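Long-range contacts in uncharacterized protein (Bacteroides uniformis ATCC 8492, PDB 4Q68), which probably acts as an N-acetylmuramoyl-L-alanine amidase of the NlpC/P60 type, hydrolysing the link between N-acetylmuramic acid and the stem peptide of peptidoglycan: residues Y14-V20 / C36-C41; A189-I193 / L203-S207; T85-Y90 / K142-E147. The contacts are given in a common frame with arbitrary orientation. Residue numbers count along the deposited sequence, not the author numbering.

Contact 1 of 3, residues Y14-V20 / C36-C41. With NAG (2-acetamido-2-deoxy-beta-D-glucopyranose), chain B.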
loop_
_atom_site.group_PDB
_atom_site.type_symbol
_atom_site.label_atom_id
_atom_site.label_comp_id
_atom_site.label_asym_id
_atom_site.label_seq_id
_atom_site.Cartn_x
_atom_site.Cartn_y
_atom_site.Cartn_z
ATOM N N TYR A 14 14.024 7.439 2.911
ATOM C CA TYR A 14 14.238 6.342 1.959
ATOM C C TYR A 14 14.615 6.798 0.552
ATOM O O TYR A 14 14.835 5.957 -0.312
ATOM C CB TYR A 14 12.993 5.444 1.882
ATOM C CG TYR A 14 12.901 4.474 3.028
ATOM C CD1 TYR A 14 12.392 4.867 4.255
ATOM C CD2 TYR A 14 13.343 3.159 2.904
ATOM C CE1 TYR A 14 12.334 3.980 5.323
ATOM C CE2 TYR A 14 13.270 2.268 3.959
ATOM C CZ TYR A 14 12.777 2.680 5.166
ATOM O OH TYR A 14 12.743 1.787 6.212
ATOM N N LEU A 15 14.714 8.102 0.287
ATOM C CA LEU A 15 15.103 8.509 -1.056
ATOM C C LEU A 15 16.403 7.811 -1.431
ATOM O O LEU A 15 17.321 7.695 -0.611
ATOM C CB LEU A 15 15.250 10.028 -1.175
ATOM C CG LEU A 15 13.942 10.814 -1.093
ATOM C CD1 LEU A 15 14.238 12.289 -1.116
ATOM C CD2 LEU A 15 12.998 10.470 -2.238
ATOM N N ASP A 16 16.461 7.366 -2.678
ATOM C CA ASP A 16 17.619 6.720 -3.297
ATOM C C ASP A 16 17.813 5.264 -2.906
ATOM O O ASP A 16 18.689 4.608 -3.464
ATOM C CB ASP A 16 18.895 7.565 -3.110
ATOM C CG ASP A 16 18.743 8.948 -3.694
ATOM O OD1 ASP A 16 18.235 9.042 -4.839
ATOM O OD2 ASP A 16 19.129 9.946 -3.038
ATOM N N VAL A 17 16.989 4.730 -2.001
ATOM C CA VAL A 17 17.053 3.308 -1.706
ATOM C C VAL A 17 16.648 2.538 -2.968
ATOM O O VAL A 17 15.644 2.872 -3.602
ATOM C CB VAL A 17 16.144 2.942 -0.527
ATOM C CG1 VAL A 17 16.019 1.426 -0.373
ATOM C CG2 VAL A 17 16.694 3.548 0.759
ATOM N N PRO A 18 17.416 1.498 -3.343
ATOM C CA PRO A 18 17.075 0.770 -4.567
ATOM C C PRO A 18 15.730 0.049 -4.542
ATOM O O PRO A 18 15.306 -0.473 -3.511
ATOM C CB PRO A 18 18.224 -0.235 -4.709
ATOM C CG PRO A 18 19.393 0.400 -3.991
ATOM C CD PRO A 18 18.750 1.106 -2.828
ATOM N N TYR A 19 15.104 0.017 -5.707
ATOM C CA TYR A 19 13.928 -0.794 -5.954
ATOM C C TYR A 19 14.356 -2.226 -6.276
ATOM O O TYR A 19 15.152 -2.449 -7.197
ATOM C CB TYR A 19 13.150 -0.231 -7.142
ATOM C CG TYR A 19 11.830 -0.922 -7.363
ATOM C CD1 TYR A 19 11.763 -2.171 -7.959
ATOM C CD2 TYR A 19 10.641 -0.322 -6.974
ATOM C CE1 TYR A 19 10.546 -2.815 -8.147
ATOM C CE2 TYR A 19 9.412 -0.956 -7.165
ATOM C CZ TYR A 19 9.381 -2.203 -7.753
ATOM O OH TYR A 19 8.180 -2.858 -7.952
ATOM N N VAL A 20 13.812 -3.188 -5.541
ATOM C CA VAL A 20 14.022 -4.599 -5.831
ATOM C C VAL A 20 12.704 -5.308 -5.589
ATOM O O VAL A 20 12.106 -5.167 -4.529
ATOM C CB VAL A 20 15.112 -5.224 -4.942
ATOM C CG1 VAL A 20 15.317 -6.690 -5.296
ATOM C CG2 VAL A 20 16.420 -4.476 -5.082
ATOM N N CYS A 36 15.226 -3.191 4.595
ATOM C CA CYS A 36 15.005 -1.768 4.412
ATOM C C CYS A 36 15.946 -1.155 3.370
ATOM O O CYS A 36 15.780 0.021 3.037
ATOM C CB CYS A 36 15.083 -1.011 5.741
ATOM S SG CYS A 36 13.840 -1.559 6.955
ATOM N N ASP A 37 16.887 -1.940 2.836
ATOM C CA ASP A 37 17.859 -1.487 1.841
ATOM C C ASP A 37 17.437 -1.815 0.396
ATOM O O ASP A 37 18.098 -1.401 -0.545
ATOM C CB ASP A 37 19.234 -2.132 2.095
ATOM C CG ASP A 37 19.772 -1.898 3.514
ATOM O OD1 ASP A 37 19.391 -0.913 4.186
ATOM O OD2 ASP A 37 20.609 -2.712 3.954
ATOM N N GLU A 38 16.364 -2.590 0.243
ATOM C CA GLU A 38 15.871 -3.022 -1.065
ATOM C C GLU A 38 14.362 -3.060 -0.901
ATOM O O GLU A 38 13.869 -3.868 -0.119
ATOM C CB GLU A 38 16.409 -4.412 -1.415
ATOM C CG GLU A 38 17.917 -4.502 -1.545
ATOM C CD GLU A 38 18.387 -5.883 -1.923
ATOM O OE1 GLU A 38 17.920 -6.860 -1.311
ATOM O OE2 GLU A 38 19.252 -5.994 -2.821
ATOM N N VAL A 39 13.632 -2.200 -1.610
ATOM C CA VAL A 39 12.196 -2.065 -1.375
ATOM C C VAL A 39 11.398 -2.135 -2.666
ATOM O O VAL A 39 11.927 -1.908 -3.750
ATOM C CB VAL A 39 11.870 -0.740 -0.630
ATOM C CG1 VAL A 39 12.634 -0.658 0.675
ATOM C CG2 VAL A 39 12.141 0.474 -1.501
ATOM N N ASP A 40 10.104 -2.409 -2.521
ATOM C CA ASP A 40 9.151 -2.170 -3.586
ATOM C C ASP A 40 8.124 -1.158 -3.104
ATOM O O ASP A 40 8.265 -0.588 -2.036
ATOM C CB ASP A 40 8.568 -3.479 -4.131
ATOM C CG ASP A 40 7.742 -4.234 -3.122
ATOM O OD1 ASP A 40 7.061 -3.589 -2.302
ATOM O OD2 ASP A 40 7.752 -5.489 -3.173
ATOM N N CYS A 41 7.114 -0.873 -3.906
ATOM C CA CYS A 41 6.227 0.236 -3.537
ATOM C C CYS A 41 5.471 -0.036 -2.238
ATOM O O CYS A 41 5.196 0.907 -1.488
ATOM C CB CYS A 41 5.258 0.622 -4.662
ATOM S SG CYS A 41 4.032 -0.607 -5.093
HETATM C C1 NAG B . 2.192 -6.733 -3.493
HETATM C C2 NAG B . 1.825 -8.209 -3.552
HETATM C C3 NAG B . 2.187 -8.924 -2.252
HETATM C C4 NAG B . 3.581 -8.538 -1.763
HETATM C C5 NAG B . 3.820 -7.035 -1.835
HETATM C C6 NAG B . 5.260 -6.717 -1.453
HETATM C C7 NAG B . -0.013 -8.870 -5.042
HETATM C C8 NAG B . -1.480 -9.058 -5.237
HETATM N N2 NAG B . 0.410 -8.399 -3.865
HETATM O O1 NAG B . 1.985 -6.187 -4.761
HETATM O O3 NAG B . 2.184 -10.305 -2.512
HETATM O O4 NAG B . 3.803 -9.016 -0.457
HETATM O O5 NAG B . 3.554 -6.575 -3.143
HETATM O O6 NAG B . 6.150 -7.354 -2.336
HETATM O O7 NAG B . 0.731 -9.158 -5.974
HETATM O O HOH W 1 6.227 -2.039 -6.376
HETATM O O HOH W 2 10.335 -6.313 -2.799
#
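This is a loop-to-loop contact near the surface, in the connection between helix 2-12 and helix 41-53, where two irregular segments are held by a single beta bridge. Tyr19 faces Val39, CA to CA 5.1 Å. On either side of Tyr19 along the chain, Val39 N donates to Pro18 O (3.1 Å) and Val20 N to Val39 O (2.9 Å). Before the bridge, a type II turn from Tyr14 to Val17 brings Val17 CG1 within 4.1 Å of Val39 CG1, while the Tyr14 ring lies by Cys36. Asp40 is the N-cap of helix 41-53, its OD1 taking the backbone N of Thr43; OD2 comes within 2.6 Å of O6 of the NAG. Asp40 CA makes an off-centre CH-pi contact with the Tyr19 ring. Tyr19 OH and water 1 are hydrogen-bonded at 2.6 Å, and that water accepts from Cys41 N (2.9 Å). A water bound to the backbone N of a helix-leading cysteine is consistent with an NlpC/P60 oxyanion site, with Tyr19 OH beside it.

Contact 2 of 3, residues A189-I193 / L203-S207; sequences AHMGI and LVHAS
Strands 188-197 and 200-207 form a beta hairpin in the central antiparallel sheet, and this part of it carries two histidines whose pairing resembles the His-His part of an NlpC/P60 Cys-His-His triad. The short axes approach to 4.5 Å, their directions 134° apart, so the strands are well paired only toward the hairpin end. Leu203 (chi1 t, chi2 p) lays CD1 3.7 Å from Gly192 C, and its CA touches Ile193 O at 3.5 Å. Val204 makes the antiparallel hydrogen-bonded pair with Ile193, CA to CA 5.0 Å: Val204 N to Ile193 O is 2.9 Å, Ile193 N to Val204 O 2.8 Å. Opposite His205 stands Gly192 (CA-CA 4.5 Å), nearly fully extended at -169/-170; a CB here would clash with Leu203, Val204 O and His205 CB. His205 (chi1 p, chi2 122°) and His190 (chi1 t, chi2 76°) meet rim to rim, centroids 5.1 Å apart and planes at 76°. By Ala206 the backbones have parted enough for water 3, held by Ala206 N (3.0 Å) and Met191 O (2.8 Å). The histidines are joined by a hydrogen bond of 2.9 Å between His190 NE2 and His205 ND1.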
loop_
_atom_site.group_PDB
_atom_site.type_symbol
_atom_site.label_atom_id
_atom_site.label_comp_id
_atom_site.label_asym_id
_atom_site.label_seq_id
_atom_site.Cartn_x
_atom_site.Cartn_y
_atom_site.Cartn_z
ATOM N N ALA A 189 -2.761 -1.109 -7.758
ATOM C CA ALA A 189 -1.554 -1.420 -8.526
ATOM C C ALA A 189 -0.271 -0.809 -7.980
ATOM O O ALA A 189 0.797 -1.263 -8.350
ATOM C CB ALA A 189 -1.717 -0.968 -9.959
ATOM N N HIS A 190 -0.338 0.234 -7.157
ATOM C CA HIS A 190 0.863 0.974 -6.748
ATOM C C HIS A 190 0.506 1.751 -5.489
ATOM O O HIS A 190 -0.669 1.987 -5.217
ATOM C CB HIS A 190 1.291 1.923 -7.880
ATOM C CG HIS A 190 2.692 2.422 -7.772
ATOM N ND1 HIS A 190 3.778 1.639 -8.090
ATOM C CD2 HIS A 190 3.178 3.624 -7.406
ATOM C CE1 HIS A 190 4.878 2.345 -7.913
ATOM N NE2 HIS A 190 4.541 3.551 -7.507
HETATM N N MSE A 191 1.530 2.122 -4.723
HETATM C CA MSE A 191 1.352 2.911 -3.506
HETATM C C MSE A 191 2.480 3.910 -3.346
HETATM O O MSE A 191 3.555 3.750 -3.928
HETATM C CB MSE A 191 1.387 2.020 -2.264
HETATM C CG MSE A 191 0.456 0.849 -2.293
HETATM SE SE MSE A 191 0.407 -0.069 -0.584
HETATM C CE MSE A 191 -0.697 1.149 0.406
ATOM N N GLY A 192 2.234 4.936 -2.545
ATOM C CA GLY A 192 3.260 5.866 -2.162
ATOM C C GLY A 192 2.765 6.770 -1.043
ATOM O O GLY A 192 1.716 6.537 -0.458
ATOM N N ILE A 193 3.564 7.796 -0.753
ATOM C CA ILE A 193 3.312 8.737 0.332
ATOM C C ILE A 193 3.121 10.138 -0.260
ATOM O O ILE A 193 3.932 10.591 -1.074
ATOM C CB ILE A 193 4.510 8.730 1.321
ATOM C CG1 ILE A 193 4.780 7.317 1.855
ATOM C CG2 ILE A 193 4.286 9.711 2.457
ATOM C CD1 ILE A 193 3.645 6.735 2.654
ATOM N N LEU A 203 4.298 12.472 -5.228
ATOM C CA LEU A 203 4.336 11.195 -4.537
ATOM C C LEU A 203 5.777 10.792 -4.243
ATOM O O LEU A 203 6.636 10.849 -5.130
ATOM C CB LEU A 203 3.669 10.121 -5.398
ATOM C CG LEU A 203 3.230 8.871 -4.654
ATOM C CD1 LEU A 203 2.036 9.176 -3.764
ATOM C CD2 LEU A 203 2.880 7.760 -5.630
ATOM N N VAL A 204 6.040 10.412 -2.999
ATOM C CA VAL A 204 7.273 9.738 -2.623
ATOM C C VAL A 204 6.976 8.249 -2.756
ATOM O O VAL A 204 6.054 7.734 -2.130
ATOM C CB VAL A 204 7.696 10.096 -1.189
ATOM C CG1 VAL A 204 8.906 9.277 -0.770
ATOM C CG2 VAL A 204 7.985 11.577 -1.101
ATOM N N HIS A 205 7.713 7.543 -3.604
ATOM C CA HIS A 205 7.375 6.171 -3.908
ATOM C C HIS A 205 8.559 5.405 -4.456
ATOM O O HIS A 205 9.522 5.983 -4.961
ATOM C CB HIS A 205 6.189 6.115 -4.886
ATOM C CG HIS A 205 6.506 6.592 -6.269
ATOM N ND1 HIS A 205 6.324 5.791 -7.364
ATOM C CD2 HIS A 205 6.989 7.769 -6.732
ATOM C CE1 HIS A 205 6.676 6.444 -8.448
ATOM N NE2 HIS A 205 7.090 7.648 -8.095
ATOM N N ALA A 206 8.477 4.087 -4.340
ATOM C CA ALA A 206 9.462 3.188 -4.932
ATOM C C ALA A 206 9.096 2.972 -6.387
ATOM O O ALA A 206 8.070 2.357 -6.692
ATOM C CB ALA A 206 9.529 1.876 -4.178
ATOM N N SER A 207 9.946 3.498 -7.267
ATOM C CA SER A 207 9.716 3.506 -8.709
ATOM C C SER A 207 10.506 2.385 -9.375
ATOM O O SER A 207 11.724 2.384 -9.341
ATOM C CB SER A 207 10.163 4.849 -9.291
ATOM O OG SER A 207 10.218 4.775 -10.711
HETATM O O HOH W 3 6.017 3.387 -2.706
#

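Contact 3 of 3, residues T85-Y90 / K142-E147; sequences TSRLHY and KMKKIE. With NAG (2-acetamido-2-deoxy-beta-D-glucopyranose), chain B.
His89 is shared between a sugar and a selenium atom: its ND1 donates to NAG O3 at 2.5 Å, while its CD2 lies 4.2 Å from SE of Met143, a selenomethionine, with SE 5.2 Å from the ring centroid in an oblique sulfur-aromatic-type contact. Residues 85-86 end a 3-10 turn; the chain then runs extended through Arg87 (-71/140), folds into an inverse gamma turn centred on Leu88 (-86/73), passes His89 (-61/-41; chi1 m, chi2 -70°) and reaches Tyr90, the N-cap of helix 91-100. Facing it, residues 142-147 form alpha helix within helix 137-150, nearest at Thr85 and Met143 (CA-CA 6.5 Å) and more open at Tyr90 and Glu147 (8.7 Å). The contact packs this helix against the NAG-touching loop of an NlpC/P60 (papain-like) domain. Met143 (m, m, m) curls so that SE touches Thr85 CG2 at 3.6 Å and CE touches Tyr90 CE2 at 3.6 Å. Ile146 CD1 lies 3.6 Å from Thr85 O, and Lys142 CD 3.5 Å from Thr85 OG1. Arg87, in salt bridges with Glu25 and Glu30, donates from NH1 to NAG O4 at 2.7 Å. Tyr90 (chi1 m) donates from OH to Glu147 OE2 at 2.6 Å; Ser124 holds the other carboxylate oxygen.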
loop_
_atom_site.group_PDB
_atom_site.type_symbol
_atom_site.label_atom_id
_atom_site.label_comp_id
_atom_site.label_asym_id
_atom_site.label_seq_id
_atom_site.Cartn_x
_atom_site.Cartn_y
_atom_site.Cartn_z
ATOM N N THR A 85 -0.501 -17.008 2.988
ATOM C CA THR A 85 -1.788 -16.362 2.810
ATOM C C THR A 85 -2.218 -15.471 3.979
ATOM O O THR A 85 -3.227 -14.778 3.866
ATOM C CB THR A 85 -2.894 -17.372 2.485
ATOM O OG1 THR A 85 -3.086 -18.270 3.583
ATOM C CG2 THR A 85 -2.525 -18.185 1.243
ATOM N N SER A 86 -1.448 -15.472 5.074
ATOM C CA SER A 86 -1.683 -14.520 6.166
ATOM C C SER A 86 -1.112 -13.135 5.869
ATOM O O SER A 86 -1.460 -12.173 6.538
ATOM C CB SER A 86 -1.102 -15.036 7.486
ATOM O OG SER A 86 0.317 -15.093 7.470
ATOM N N ARG A 87 -0.214 -13.034 4.892
ATOM C CA ARG A 87 0.294 -11.735 4.460
ATOM C C ARG A 87 -0.826 -11.014 3.722
ATOM O O ARG A 87 -1.556 -11.627 2.947
ATOM C CB ARG A 87 1.509 -11.909 3.546
ATOM C CG ARG A 87 2.418 -10.708 3.538
ATOM C CD ARG A 87 3.367 -10.671 2.375
ATOM N NE ARG A 87 4.183 -11.879 2.284
ATOM C CZ ARG A 87 4.825 -12.252 1.187
ATOM N NH1 ARG A 87 4.778 -11.508 0.092
ATOM N NH2 ARG A 87 5.515 -13.386 1.178
ATOM N N LEU A 88 -0.954 -9.713 3.939
ATOM C CA LEU A 88 -2.053 -8.936 3.369
ATOM C C LEU A 88 -1.704 -8.467 1.954
ATOM O O LEU A 88 -1.451 -7.294 1.681
ATOM C CB LEU A 88 -2.396 -7.785 4.300
ATOM C CG LEU A 88 -2.972 -8.256 5.629
ATOM C CD1 LEU A 88 -2.790 -7.204 6.721
ATOM C CD2 LEU A 88 -4.437 -8.621 5.486
ATOM N N HIS A 89 -1.735 -9.425 1.038
ATOM C CA HIS A 89 -1.342 -9.197 -0.350
ATOM C C HIS A 89 -2.204 -8.162 -1.059
ATOM O O HIS A 89 -1.693 -7.373 -1.845
ATOM C CB HIS A 89 -1.436 -10.488 -1.151
ATOM C CG HIS A 89 -0.551 -11.565 -0.636
ATOM N ND1 HIS A 89 0.814 -11.498 -0.740
ATOM C CD2 HIS A 89 -0.835 -12.708 0.028
ATOM C CE1 HIS A 89 1.331 -12.581 -0.193
ATOM N NE2 HIS A 89 0.356 -13.328 0.288
ATOM N N TYR A 90 -3.510 -8.203 -0.823
ATOM C CA TYR A 90 -4.415 -7.274 -1.475
ATOM C C TYR A 90 -4.556 -6.015 -0.640
ATOM O O TYR A 90 -4.833 -6.086 0.563
ATOM C CB TYR A 90 -5.772 -7.914 -1.712
ATOM C CG TYR A 90 -5.778 -9.013 -2.733
ATOM C CD1 TYR A 90 -5.508 -8.748 -4.070
ATOM C CD2 TYR A 90 -6.100 -10.321 -2.380
ATOM C CE1 TYR A 90 -5.555 -9.748 -5.019
ATOM C CE2 TYR A 90 -6.165 -11.324 -3.332
ATOM C CZ TYR A 90 -5.907 -11.028 -4.652
ATOM O OH TYR A 90 -6.021 -11.987 -5.633
ATOM N N LYS A 142 -7.118 -21.016 0.066
ATOM C CA LYS A 142 -7.161 -19.980 1.088
ATOM C C LYS A 142 -7.297 -18.608 0.444
ATOM O O LYS A 142 -8.062 -17.762 0.914
ATOM C CB LYS A 142 -5.922 -20.046 1.973
ATOM C CG LYS A 142 -5.946 -21.203 2.957
ATOM C CD LYS A 142 -4.644 -21.359 3.730
ATOM C CE LYS A 142 -4.740 -22.455 4.778
ATOM N NZ LYS A 142 -3.496 -22.590 5.540
HETATM N N MSE A 143 -6.561 -18.375 -0.645
HETATM C CA MSE A 143 -6.677 -17.096 -1.347
HETATM C C MSE A 143 -8.060 -16.900 -1.957
HETATM O O MSE A 143 -8.591 -15.792 -1.907
HETATM C CB MSE A 143 -5.627 -16.909 -2.433
HETATM C CG MSE A 143 -4.194 -16.749 -1.926
HETATM SE SE MSE A 143 -3.960 -15.433 -0.492
HETATM C CE MSE A 143 -4.823 -13.932 -1.332
ATOM N N LYS A 144 -8.659 -17.946 -2.522
ATOM C CA LYS A 144 -10.002 -17.806 -3.077
ATOM C C LYS A 144 -10.986 -17.388 -1.986
ATOM O O LYS A 144 -11.865 -16.557 -2.227
ATOM C CB LYS A 144 -10.473 -19.099 -3.733
ATOM C CG LYS A 144 -9.809 -19.421 -5.051
ATOM C CD LYS A 144 -10.293 -20.759 -5.605
ATOM C CE LYS A 144 -9.668 -21.098 -6.936
ATOM N NZ LYS A 144 -10.058 -22.458 -7.409
ATOM N N LYS A 145 -10.879 -17.962 -0.792
ATOM C CA LYS A 145 -11.788 -17.596 0.286
ATOM C C LYS A 145 -11.602 -16.120 0.670
ATOM O O LYS A 145 -12.573 -15.386 0.855
ATOM C CB LYS A 145 -11.562 -18.508 1.482
ATOM C CG LYS A 145 -12.578 -18.341 2.566
ATOM C CD LYS A 145 -12.254 -19.218 3.749
ATOM C CE LYS A 145 -13.319 -19.095 4.823
ATOM N NZ LYS A 145 -13.037 -19.992 5.974
ATOM N N ILE A 146 -10.351 -15.686 0.772
ATOM C CA ILE A 146 -10.045 -14.285 1.071
ATOM C C ILE A 146 -10.623 -13.364 -0.018
ATOM O O ILE A 146 -11.255 -12.345 0.280
ATOM C CB ILE A 146 -8.514 -14.123 1.222
ATOM C CG1 ILE A 146 -8.061 -14.731 2.562
ATOM C CG2 ILE A 146 -8.100 -12.656 1.132
ATOM C CD1 ILE A 146 -6.627 -15.143 2.596
ATOM N N GLU A 147 -10.394 -13.732 -1.275
ATOM C CA GLU A 147 -10.875 -12.962 -2.421
ATOM C C GLU A 147 -12.385 -12.838 -2.425
ATOM O O GLU A 147 -12.928 -11.767 -2.667
ATOM C CB GLU A 147 -10.421 -13.633 -3.710
ATOM C CG GLU A 147 -8.919 -13.492 -3.964
ATOM C CD GLU A 147 -8.393 -14.404 -5.048
ATOM O OE1 GLU A 147 -9.175 -15.243 -5.546
ATOM O OE2 GLU A 147 -7.180 -14.298 -5.370
HETATM C C1 NAG B . 2.192 -6.733 -3.493
HETATM C C2 NAG B . 1.825 -8.209 -3.552
HETATM C C3 NAG B . 2.187 -8.924 -2.252
HETATM C C4 NAG B . 3.581 -8.538 -1.763
HETATM C C5 NAG B . 3.820 -7.035 -1.835
HETATM C C6 NAG B . 5.260 -6.717 -1.453
HETATM C C7 NAG B . -0.013 -8.870 -5.042
HETATM C C8 NAG B . -1.480 -9.058 -5.237
HETATM N N2 NAG B . 0.410 -8.399 -3.865
HETATM O O1 NAG B . 1.985 -6.187 -4.761
HETATM O O3 NAG B . 2.184 -10.305 -2.512
HETATM O O4 NAG B . 3.803 -9.016 -0.457
HETATM O O5 NAG B . 3.554 -6.575 -3.143
HETATM O O6 NAG B . 6.150 -7.354 -2.336
HETATM O O7 NAG B . 0.731 -9.158 -5.974
#

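How the contacts relate
Contacts 1 and 2 touch, their centres 11 Å apart: Asp40 O packs on Ala206 CB (3.5 Å), and Cys41 CB on Met191 O (3.6 Å). Together they bring Cys41 SG within 3.8 Å of His190 ND1, consistent with a Cys-His-His triad completed by His205, as in other NlpC/P60 enzymes. Contact 3 is more remote, its centre 25 Å from contact 1 and 22 Å from contact 2, with nearest atoms about 7 and 8 Å away. The NAG spans the gap between contacts 1 and 3, meeting Asp40 of one and Arg87 and His89 of the other. NAG C1 lies 6.6 Å from Cys41 SG, so the sugar sits beside the probable catalytic centre.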